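Local coordinates for protein Nrps/pks (PDB 4OPF) that is a ketosynthase domain of the "AT-less" polyketide synthase that makes oxazolomycin, and probably passes on the growing acyl chain without extending it, at residues Y7-V12 / L230-L235; V155-C160 / P334-G339; A163-H168 / I252-D257; L390-S395 / N402-L407. All blocks are in the same frame, centred on the assembly; numbering follows the deposited sequence.

Contact 1: residues Y7-V12 / L230-L235; sequences YDIAVV and LLLKPL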
# COMPACT_ATOMS: atom_id res chain seq x y z
N TYR A 7 -15.56 7.27 -9.83
CA TYR A 7 -14.91 8.41 -9.18
C TYR A 7 -13.74 8.89 -10.06
O TYR A 7 -12.75 8.19 -10.19
CB TYR A 7 -14.43 7.98 -7.78
CG TYR A 7 -13.74 9.11 -7.02
CD1 TYR A 7 -14.48 10.03 -6.28
CD2 TYR A 7 -12.34 9.25 -7.03
CE1 TYR A 7 -13.87 11.08 -5.60
CE2 TYR A 7 -11.71 10.30 -6.35
CZ TYR A 7 -12.47 11.20 -5.65
OH TYR A 7 -11.89 12.23 -4.98
N ASP A 8 -13.87 10.07 -10.66
CA ASP A 8 -12.95 10.51 -11.72
C ASP A 8 -11.74 11.26 -11.14
O ASP A 8 -11.88 12.23 -10.40
CB ASP A 8 -13.71 11.48 -12.61
CG ASP A 8 -14.75 10.77 -13.56
OD1 ASP A 8 -14.55 9.63 -14.00
OD2 ASP A 8 -15.73 11.43 -13.92
N ILE A 9 -10.55 10.89 -11.55
CA ILE A 9 -9.35 11.50 -10.99
C ILE A 9 -8.59 12.13 -12.13
O ILE A 9 -8.27 11.44 -13.07
CB ILE A 9 -8.53 10.42 -10.29
CG1 ILE A 9 -9.21 9.98 -9.00
CG2 ILE A 9 -7.11 10.88 -9.98
CD1 ILE A 9 -8.71 8.60 -8.56
N ALA A 10 -8.31 13.44 -12.03
CA ALA A 10 -7.53 14.14 -13.03
C ALA A 10 -6.02 13.95 -12.84
O ALA A 10 -5.51 13.99 -11.73
CB ALA A 10 -7.83 15.62 -12.96
N VAL A 11 -5.32 13.75 -13.95
CA VAL A 11 -3.88 13.87 -13.99
C VAL A 11 -3.61 15.34 -14.25
O VAL A 11 -3.87 15.79 -15.34
CB VAL A 11 -3.32 13.05 -15.13
CG1 VAL A 11 -1.81 13.20 -15.19
CG2 VAL A 11 -3.71 11.60 -14.91
N VAL A 12 -3.18 16.09 -13.23
CA VAL A 12 -2.96 17.49 -13.37
C VAL A 12 -1.51 17.86 -13.63
O VAL A 12 -1.23 19.05 -13.87
CB VAL A 12 -3.50 18.29 -12.18
CG1 VAL A 12 -4.96 17.94 -11.93
CG2 VAL A 12 -2.68 18.08 -10.90
N LEU A 230 3.34 11.33 -11.67
CA LEU A 230 2.02 11.98 -11.91
C LEU A 230 1.58 12.73 -10.67
O LEU A 230 1.81 12.24 -9.54
CB LEU A 230 0.94 10.95 -12.17
CG LEU A 230 1.29 9.94 -13.23
CD1 LEU A 230 0.17 8.94 -13.31
CD2 LEU A 230 1.52 10.62 -14.58
N LEU A 231 0.98 13.89 -10.85
CA LEU A 231 0.24 14.53 -9.79
C LEU A 231 -1.25 14.37 -10.10
O LEU A 231 -1.70 14.73 -11.20
CB LEU A 231 0.65 16.00 -9.62
CG LEU A 231 -0.11 16.81 -8.53
CD1 LEU A 231 0.21 16.37 -7.12
CD2 LEU A 231 0.19 18.29 -8.60
N LEU A 232 -2.00 13.87 -9.13
CA LEU A 232 -3.42 13.56 -9.24
C LEU A 232 -4.28 14.31 -8.26
O LEU A 232 -3.90 14.51 -7.10
CB LEU A 232 -3.62 12.11 -8.96
CG LEU A 232 -2.77 11.11 -9.71
CD1 LEU A 232 -3.11 9.69 -9.31
CD2 LEU A 232 -2.93 11.24 -11.21
N LYS A 233 -5.46 14.69 -8.69
CA LYS A 233 -6.48 15.31 -7.84
C LYS A 233 -7.88 14.81 -8.29
O LYS A 233 -8.06 14.47 -9.45
CB LYS A 233 -6.51 16.82 -8.06
CG LYS A 233 -5.36 17.58 -7.48
CD LYS A 233 -5.37 19.07 -7.82
CE LYS A 233 -6.49 19.81 -7.12
NZ LYS A 233 -6.06 21.23 -6.99
N PRO A 234 -8.87 14.89 -7.43
CA PRO A 234 -10.23 14.57 -7.88
C PRO A 234 -10.63 15.54 -9.01
O PRO A 234 -10.29 16.74 -8.96
CB PRO A 234 -11.07 14.86 -6.61
CG PRO A 234 -10.10 14.78 -5.45
CD PRO A 234 -8.83 15.36 -6.04
N LEU A 235 -11.25 15.02 -10.05
CA LEU A 235 -11.60 15.86 -11.22
C LEU A 235 -12.40 17.12 -10.87
O LEU A 235 -12.09 18.19 -11.37
CB LEU A 235 -12.36 15.06 -12.25
CG LEU A 235 -12.80 15.79 -13.53
CD1 LEU A 235 -11.60 16.37 -14.28
CD2 LEU A 235 -13.57 14.86 -14.48
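Tyr7 lies alongside Pro234, and the two side chains point the same way. The phenol OH touches the proline ring, 3.2 Å from Pro234 CG. Asp8 and Leu235 also run side by side, with 3.8 Å between Asp8 CB and Leu235 CB. The carboxylate of Asp8 turns to Lys250 for a salt bridge. The backbone O of Asp8 accepts from Leu235 N, of the residue that follows the N-cap Pro234 into helix 235-241. Further along, Ala10 and Lys233 form an antiparallel hydrogen-bonded pair, with Ala10 N to Lys233 O at 2.8 Å and Lys233 N to Ala10 O at 3.1 Å. These strands are neighbours in the large mixed sheet of the thiolase-type fold. One face carries Val11 and Leu232, which point the same way and meet CG2 to CD2 at 3.8 Å. Ile9 crosses Leu232 at a slant, with its CG2 set against Leu232 CB. This face packs on helix 162-175, where Leu232 meets Leu167. On the face with Ala10, the partly exposed Lys233 reaches Asp243 through NZ in a salt bridge. At the far end Val12 CG2 sits between its own backbone N and carbonyl carbon. That methyl meets Leu231 CD2 at 3.7 Å, while Val12 N donates to Leu231 O at 2.9 Å. Leu231 is also bonded through its backbone to Gly13, consistent with a beta bulge.

Contact 2: residues V155-C160 / P334-G339; sequences VVDTAC and PQCAEG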
# COMPACT_ATOMS: atom_id res chain seq x y z
N VAL A 155 5.73 3.08 -0.31
CA VAL A 155 6.42 2.49 -1.40
C VAL A 155 5.88 1.06 -1.57
O VAL A 155 5.77 0.33 -0.57
CB VAL A 155 7.93 2.33 -1.10
CG1 VAL A 155 8.62 1.63 -2.25
CG2 VAL A 155 8.58 3.66 -0.90
N VAL A 156 5.69 0.65 -2.82
CA VAL A 156 5.34 -0.72 -3.13
C VAL A 156 6.28 -1.33 -4.12
O VAL A 156 6.70 -0.70 -5.09
CB VAL A 156 3.88 -0.87 -3.60
CG1 VAL A 156 2.96 -0.51 -2.44
CG2 VAL A 156 3.56 0.06 -4.71
N ASP A 157 6.62 -2.59 -3.89
CA ASP A 157 7.37 -3.35 -4.90
C ASP A 157 6.62 -4.65 -5.31
O ASP A 157 6.58 -5.61 -4.56
CB ASP A 157 8.77 -3.67 -4.41
CG ASP A 157 9.55 -4.53 -5.41
OD1 ASP A 157 9.08 -4.83 -6.57
OD2 ASP A 157 10.68 -4.85 -5.00
N THR A 158 5.96 -4.62 -6.47
CA THR A 158 5.29 -5.79 -7.03
C THR A 158 5.80 -5.93 -8.44
O THR A 158 5.05 -6.26 -9.37
CB THR A 158 3.74 -5.65 -7.04
OG1 THR A 158 3.37 -4.43 -7.66
CG2 THR A 158 3.14 -5.67 -5.64
N ALA A 159 7.10 -5.71 -8.60
CA ALA A 159 7.82 -5.86 -9.88
C ALA A 159 7.21 -4.96 -10.92
O ALA A 159 7.00 -3.74 -10.64
CB ALA A 159 7.87 -7.34 -10.31
N CYS A 160 6.83 -5.49 -12.09
CA CYS A 160 6.44 -4.62 -13.21
C CYS A 160 5.13 -3.91 -12.96
O CYS A 160 4.86 -2.86 -13.57
CB CYS A 160 6.39 -5.42 -14.52
SG CYS A 160 5.09 -6.69 -14.56
N PRO A 334 11.24 -1.50 -18.25
CA PRO A 334 11.71 -0.69 -17.11
C PRO A 334 11.30 -1.19 -15.72
O PRO A 334 11.21 -0.39 -14.80
CB PRO A 334 11.12 0.70 -17.37
CG PRO A 334 10.17 0.57 -18.50
CD PRO A 334 10.09 -0.88 -18.93
N GLN A 335 11.11 -2.50 -15.57
CA GLN A 335 10.80 -3.14 -14.30
C GLN A 335 9.71 -2.36 -13.49
O GLN A 335 8.60 -2.19 -13.98
CB GLN A 335 12.09 -3.34 -13.51
CG GLN A 335 13.28 -3.73 -14.38
CD GLN A 335 13.22 -5.18 -14.80
OE1 GLN A 335 13.08 -6.07 -13.95
NE2 GLN A 335 13.34 -5.44 -16.11
N CYS A 336 10.04 -1.81 -12.30
CA CYS A 336 9.02 -1.11 -11.45
C CYS A 336 8.45 0.10 -12.11
O CYS A 336 7.38 0.54 -11.79
CB CYS A 336 9.60 -0.77 -10.03
SG CYS A 336 10.02 -2.28 -9.09
N ALA A 337 9.18 0.71 -13.00
CA ALA A 337 8.64 1.82 -13.76
C ALA A 337 7.81 1.43 -15.02
O ALA A 337 7.43 2.31 -15.80
CB ALA A 337 9.80 2.72 -14.18
N GLU A 338 7.59 0.15 -15.28
CA GLU A 338 6.95 -0.28 -16.56
C GLU A 338 5.56 0.28 -16.65
O GLU A 338 5.14 0.80 -17.74
CB GLU A 338 6.88 -1.83 -16.72
CG GLU A 338 6.08 -2.35 -17.95
CD GLU A 338 4.70 -2.95 -17.61
OE1 GLU A 338 3.68 -2.22 -17.59
OE2 GLU A 338 4.59 -4.18 -17.40
N GLY A 339 4.81 0.13 -15.56
CA GLY A 339 3.46 0.60 -15.54
C GLY A 339 3.41 2.09 -15.75
O GLY A 339 2.46 2.61 -16.35
O HOH W 1 5.10 -0.39 -12.84
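Glu338 meets Cys160 with CB, CD and OE2. CB of Glu338 starts 3.9 Å from Cys160 O. CG stands anti to the backbone N (chi1 173°), and the chain then bends (chi2 -106°). CD of Glu338 is still only 4.0 Å from Cys160 O. At the tip OE2 of Glu338 comes to 3.6 Å from Cys160 CB and 3.8 Å from Cys160 SG. The same oxygen has a weak hydrogen bond with Ser395 OG. The two backbones also meet directly. CA of Cys160 points its hydrogen at Gln335 O, and CA of Cys336 does the same to Ala159 O. One water bridges the two backbones: it donates to Cys160 O at 2.6 Å and to Cys336 O at 2.7 Å, and it accepts from Gly339 N at 2.8 Å. The sequence around Cys160 is the TACSS motif of ketosynthases, which in this family carries the nucleophilic cysteine just ahead of a buried helix. Cys160 is therefore probably that residue. His333, of the family's NIGH motif, touches its side chain. Glu338 packs on Asn295, which stands where condensing relatives have a second histidine, so acyl transfer without condensation is more likely here. The second cysteine packs differently. Cys336 SG rests near Ala159 O and 3.7 Å from Asp157 OD1. That carboxylate oxygen accepts from Ala159 N in an Asx turn, and it also holds a salt bridge with Arg114. Gln136 of the second subunit packs on Asp157, and Asn137 of that subunit on Thr158.

Contact 3: residues A163-H168 / I252-D257; sequences ALVALH and IAVNND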
# COMPACT_ATOMS: atom_id res chain seq x y z
N ALA A 163 4.06 0.39 -10.20
CA ALA A 163 3.51 1.74 -10.39
C ALA A 163 1.99 1.79 -10.52
O ALA A 163 1.35 2.75 -10.07
CB ALA A 163 4.15 2.44 -11.59
N LEU A 164 1.40 0.77 -11.15
CA LEU A 164 -0.05 0.62 -11.16
C LEU A 164 -0.61 0.27 -9.81
O LEU A 164 -1.72 0.74 -9.44
CB LEU A 164 -0.51 -0.41 -12.19
CG LEU A 164 -0.28 -0.08 -13.66
CD1 LEU A 164 -1.07 -1.03 -14.55
CD2 LEU A 164 -0.82 1.28 -13.94
N VAL A 165 0.10 -0.51 -9.03
CA VAL A 165 -0.37 -0.77 -7.66
C VAL A 165 -0.30 0.51 -6.84
O VAL A 165 -1.22 0.83 -6.07
CB VAL A 165 0.45 -1.90 -7.02
CG1 VAL A 165 0.09 -2.08 -5.58
CG2 VAL A 165 0.18 -3.18 -7.79
N ALA A 166 0.78 1.28 -7.03
CA ALA A 166 0.87 2.61 -6.34
C ALA A 166 -0.28 3.52 -6.80
O ALA A 166 -0.92 4.19 -6.01
CB ALA A 166 2.24 3.28 -6.67
N LEU A 167 -0.56 3.52 -8.09
CA LEU A 167 -1.74 4.26 -8.62
C LEU A 167 -3.11 3.87 -7.98
O LEU A 167 -3.95 4.70 -7.66
CB LEU A 167 -1.77 4.13 -10.16
CG LEU A 167 -2.87 4.94 -10.85
CD1 LEU A 167 -2.69 6.41 -10.60
CD2 LEU A 167 -2.81 4.68 -12.35
N HIS A 168 -3.28 2.58 -7.73
CA HIS A 168 -4.44 2.05 -7.07
C HIS A 168 -4.50 2.54 -5.61
O HIS A 168 -5.57 2.92 -5.15
CB HIS A 168 -4.35 0.54 -7.13
CG HIS A 168 -5.49 -0.17 -6.50
ND1 HIS A 168 -5.33 -1.00 -5.41
CD2 HIS A 168 -6.82 -0.12 -6.75
CE1 HIS A 168 -6.50 -1.49 -5.06
NE2 HIS A 168 -7.43 -0.96 -5.85
N ILE A 252 -9.38 1.73 -11.79
CA ILE A 252 -8.18 0.91 -11.65
C ILE A 252 -8.47 -0.24 -10.71
O ILE A 252 -9.20 -0.05 -9.73
CB ILE A 252 -6.96 1.73 -11.25
CG1 ILE A 252 -5.79 0.80 -11.04
CG2 ILE A 252 -7.25 2.53 -9.98
CD1 ILE A 252 -4.50 1.50 -11.11
N ALA A 253 -7.97 -1.44 -11.03
CA ALA A 253 -8.17 -2.60 -10.22
C ALA A 253 -6.89 -3.39 -10.12
O ALA A 253 -6.06 -3.31 -11.02
CB ALA A 253 -9.22 -3.48 -10.81
N VAL A 254 -6.75 -4.12 -9.00
CA VAL A 254 -5.59 -4.93 -8.70
C VAL A 254 -6.10 -6.25 -8.19
O VAL A 254 -7.04 -6.28 -7.42
CB VAL A 254 -4.70 -4.26 -7.67
CG1 VAL A 254 -3.56 -5.18 -7.19
CG2 VAL A 254 -4.12 -2.99 -8.25
N ASN A 255 -5.46 -7.34 -8.53
CA ASN A 255 -5.81 -8.63 -7.92
C ASN A 255 -4.54 -9.49 -7.92
O ASN A 255 -3.43 -8.99 -8.15
CB ASN A 255 -7.03 -9.30 -8.61
CG ASN A 255 -6.71 -9.89 -10.00
OD1 ASN A 255 -5.57 -9.99 -10.40
ND2 ASN A 255 -7.72 -10.33 -10.70
N ASN A 256 -4.70 -10.75 -7.56
CA ASN A 256 -3.58 -11.67 -7.47
C ASN A 256 -3.96 -12.97 -8.16
O ASN A 256 -5.09 -13.45 -8.03
CB ASN A 256 -3.28 -12.01 -6.01
CG ASN A 256 -1.91 -12.57 -5.84
OD1 ASN A 256 -1.72 -13.77 -5.81
ND2 ASN A 256 -0.92 -11.70 -5.73
N ASP A 257 -2.98 -13.60 -8.81
CA ASP A 257 -3.18 -14.90 -9.41
C ASP A 257 -3.54 -15.99 -8.41
O ASP A 257 -4.04 -17.06 -8.78
CB ASP A 257 -1.88 -15.35 -10.07
CG ASP A 257 -1.59 -14.62 -11.33
OD1 ASP A 257 -2.53 -14.06 -11.93
OD2 ASP A 257 -0.39 -14.61 -11.71
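Helix 163-168 passes strand 252-256 at 118°, with 8.2 Å between the axes, and sets His168 over Ile252 and Val254. Val254 CG2 lies over one face of the imidazole, 3.9 Å from the ring centre and 28° off its normal. This is a CH-pi contact. His168 CG stands anti to the backbone N (chi1 -179°), which puts it 3.6 Å from Val254 CG2. NE2 of His168 is hydrogen-bonded to Asp178 of the second subunit, which ties this internal packing to the dimer. Pro152 of the second subunit packs on Val254. An alanine at His168 would probably leave that aspartate without this partner and open a gap over Val254 CG2. Ile252 meets the helix with CD1. This methyl presses on the backbone, 3.3 Å from Leu164 O, an oxygen that already accepts from His168 N one turn on. It also meets Leu167 CD2 at 3.8 Å. Val165 adds a looser touch, CG2 to Val254 CG1 at 4.3 Å. No hydrogen bond joins the two segments; the contact rests on apolar packing and the CH-pi contact. Helix 162-175 is a buried helix of the thiolase-type core. Its residues Ala163 and Leu164 lean on helix 338-352, and Leu164 also meets Ala403 of strand 401-408. Helix 268-282 brings in Lys281, which packs on His168 and donates to Ile252 O.

Contact 4: residues L390-S395 / N402-L407; sequences LAAVSS and NAHAVL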
# COMPACT_ATOMS: atom_id res chain seq x y z
N LEU A 390 -10.91 6.72 -24.90
CA LEU A 390 -10.70 5.87 -23.77
C LEU A 390 -9.64 4.83 -24.13
O LEU A 390 -9.63 4.30 -25.24
CB LEU A 390 -11.97 5.15 -23.38
CG LEU A 390 -13.01 5.99 -22.64
CD1 LEU A 390 -14.40 5.48 -22.92
CD2 LEU A 390 -12.82 5.94 -21.13
N ALA A 391 -8.75 4.60 -23.17
CA ALA A 391 -7.66 3.66 -23.27
C ALA A 391 -7.41 2.94 -21.94
O ALA A 391 -7.85 3.39 -20.87
CB ALA A 391 -6.40 4.39 -23.74
N ALA A 392 -6.75 1.81 -22.00
CA ALA A 392 -6.45 1.02 -20.82
C ALA A 392 -4.99 0.58 -20.84
O ALA A 392 -4.31 0.60 -21.90
CB ALA A 392 -7.34 -0.17 -20.71
N VAL A 393 -4.50 0.22 -19.65
CA VAL A 393 -3.12 -0.16 -19.41
C VAL A 393 -3.11 -1.34 -18.48
O VAL A 393 -3.76 -1.33 -17.47
CB VAL A 393 -2.33 0.95 -18.75
CG1 VAL A 393 -0.84 0.55 -18.68
CG2 VAL A 393 -2.38 2.22 -19.56
N SER A 394 -2.35 -2.36 -18.82
CA SER A 394 -2.27 -3.56 -18.06
C SER A 394 -0.88 -3.78 -17.57
O SER A 394 0.09 -3.52 -18.29
CB SER A 394 -2.59 -4.74 -18.93
OG SER A 394 -3.97 -4.74 -19.23
N SER A 395 -0.76 -4.37 -16.40
CA SER A 395 0.50 -4.90 -15.94
C SER A 395 0.30 -6.15 -15.12
O SER A 395 -0.33 -6.09 -14.08
CB SER A 395 1.19 -3.81 -15.10
OG SER A 395 2.49 -4.23 -14.79
N ASN A 402 -1.68 -8.58 -10.61
CA ASN A 402 -2.14 -7.99 -11.81
C ASN A 402 -2.83 -6.68 -11.53
O ASN A 402 -3.51 -6.50 -10.50
CB ASN A 402 -3.19 -8.89 -12.46
CG ASN A 402 -2.72 -10.29 -12.59
OD1 ASN A 402 -1.75 -10.57 -13.28
ND2 ASN A 402 -3.41 -11.21 -11.96
N ALA A 403 -2.71 -5.76 -12.50
CA ALA A 403 -3.33 -4.48 -12.40
C ALA A 403 -3.80 -4.01 -13.76
O ALA A 403 -3.15 -4.34 -14.76
CB ALA A 403 -2.35 -3.50 -11.82
N HIS A 404 -4.87 -3.22 -13.78
CA HIS A 404 -5.41 -2.71 -15.02
C HIS A 404 -6.09 -1.39 -14.76
O HIS A 404 -6.85 -1.25 -13.81
CB HIS A 404 -6.41 -3.74 -15.59
CG HIS A 404 -6.92 -3.45 -16.97
ND1 HIS A 404 -6.19 -3.74 -18.11
CD2 HIS A 404 -8.12 -3.00 -17.41
CE1 HIS A 404 -6.91 -3.41 -19.18
NE2 HIS A 404 -8.09 -3.00 -18.78
N ALA A 405 -5.80 -0.40 -15.59
CA ALA A 405 -6.33 0.93 -15.41
C ALA A 405 -7.01 1.38 -16.70
O ALA A 405 -6.52 1.08 -17.80
CB ALA A 405 -5.21 1.89 -15.06
N VAL A 406 -8.10 2.13 -16.54
CA VAL A 406 -8.87 2.72 -17.63
C VAL A 406 -8.81 4.24 -17.53
O VAL A 406 -9.12 4.79 -16.49
CB VAL A 406 -10.34 2.25 -17.58
CG1 VAL A 406 -11.16 2.87 -18.69
CG2 VAL A 406 -10.40 0.74 -17.72
N LEU A 407 -8.39 4.89 -18.61
CA LEU A 407 -8.19 6.32 -18.71
C LEU A 407 -8.97 6.96 -19.88
O LEU A 407 -9.22 6.29 -20.90
CB LEU A 407 -6.72 6.55 -18.89
CG LEU A 407 -5.85 6.08 -17.74
CD1 LEU A 407 -4.62 5.42 -18.27
CD2 LEU A 407 -5.46 7.31 -16.95
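Ser394 OG and His404 ND1 share a hydrogen bond of 2.7 Å. The hydroxyl approaches at the edge of the imidazole, near its plane. The ring also touches Ala392, whose CB is 3.5 Å from His404 NE2. His404 CG stands anti to the backbone N (chi1 -172°), which puts it 3.9 Å from Ser394 OG. Ser394 and His404 are a non-hydrogen-bonded pair of a beta hairpin, strands 390-396 and 401-408. Paired backbone bonds on either side fix this register. Val393 and Ala405 exchange two, each 2.9 Å between N and O. Ser395 pairs likewise with Ala403, and Ala391 with Leu407. On the other face of the hairpin the side chains of Val393 and Leu407 cross at a slant, CG2 of Val393 4.1 Å from CD1 of Leu407. Thr346 of helix 338-352 covers both residues. On the histidine face Met275 and Ala278 of helix 268-282 pack on the ring. Tyr314 OH is hydrogen-bonded to His404 NE2. A phenylalanine in place of His404 would probably leave Ser394 OG and Tyr314 OH each without this partner. With both ring nitrogens of His404 bonded in a buried site, rotation of the imidazole is probably restricted, and the hairpin is linked to Tyr314.

In the fold
Contact 2 holds the probable active-site cysteine; contacts 3 and 4 touch it, contact 1 does not. Contact 3 is close, about 11 Å between centres; helix 162-175 follows strand 153-156 in the chain. There Thr158 OG1 packs 3.4 Å from Val165 CG2. Contact 4 reaches the site through Ser395 OG, weakly bonded to Cys160 O at 3.0 Å. The strands of contacts 3 and 4 are neighbours in the sheet, joined by Asn255 N to Asn402 O at 2.9 Å. Contact 1 is farthest from contact 2, about 21 Å between centres. It meets contact 3 where Leu232 CD1 lies 3.5 Å from Leu167 CD1. Contacts 2 and 3 also touch the second subunit.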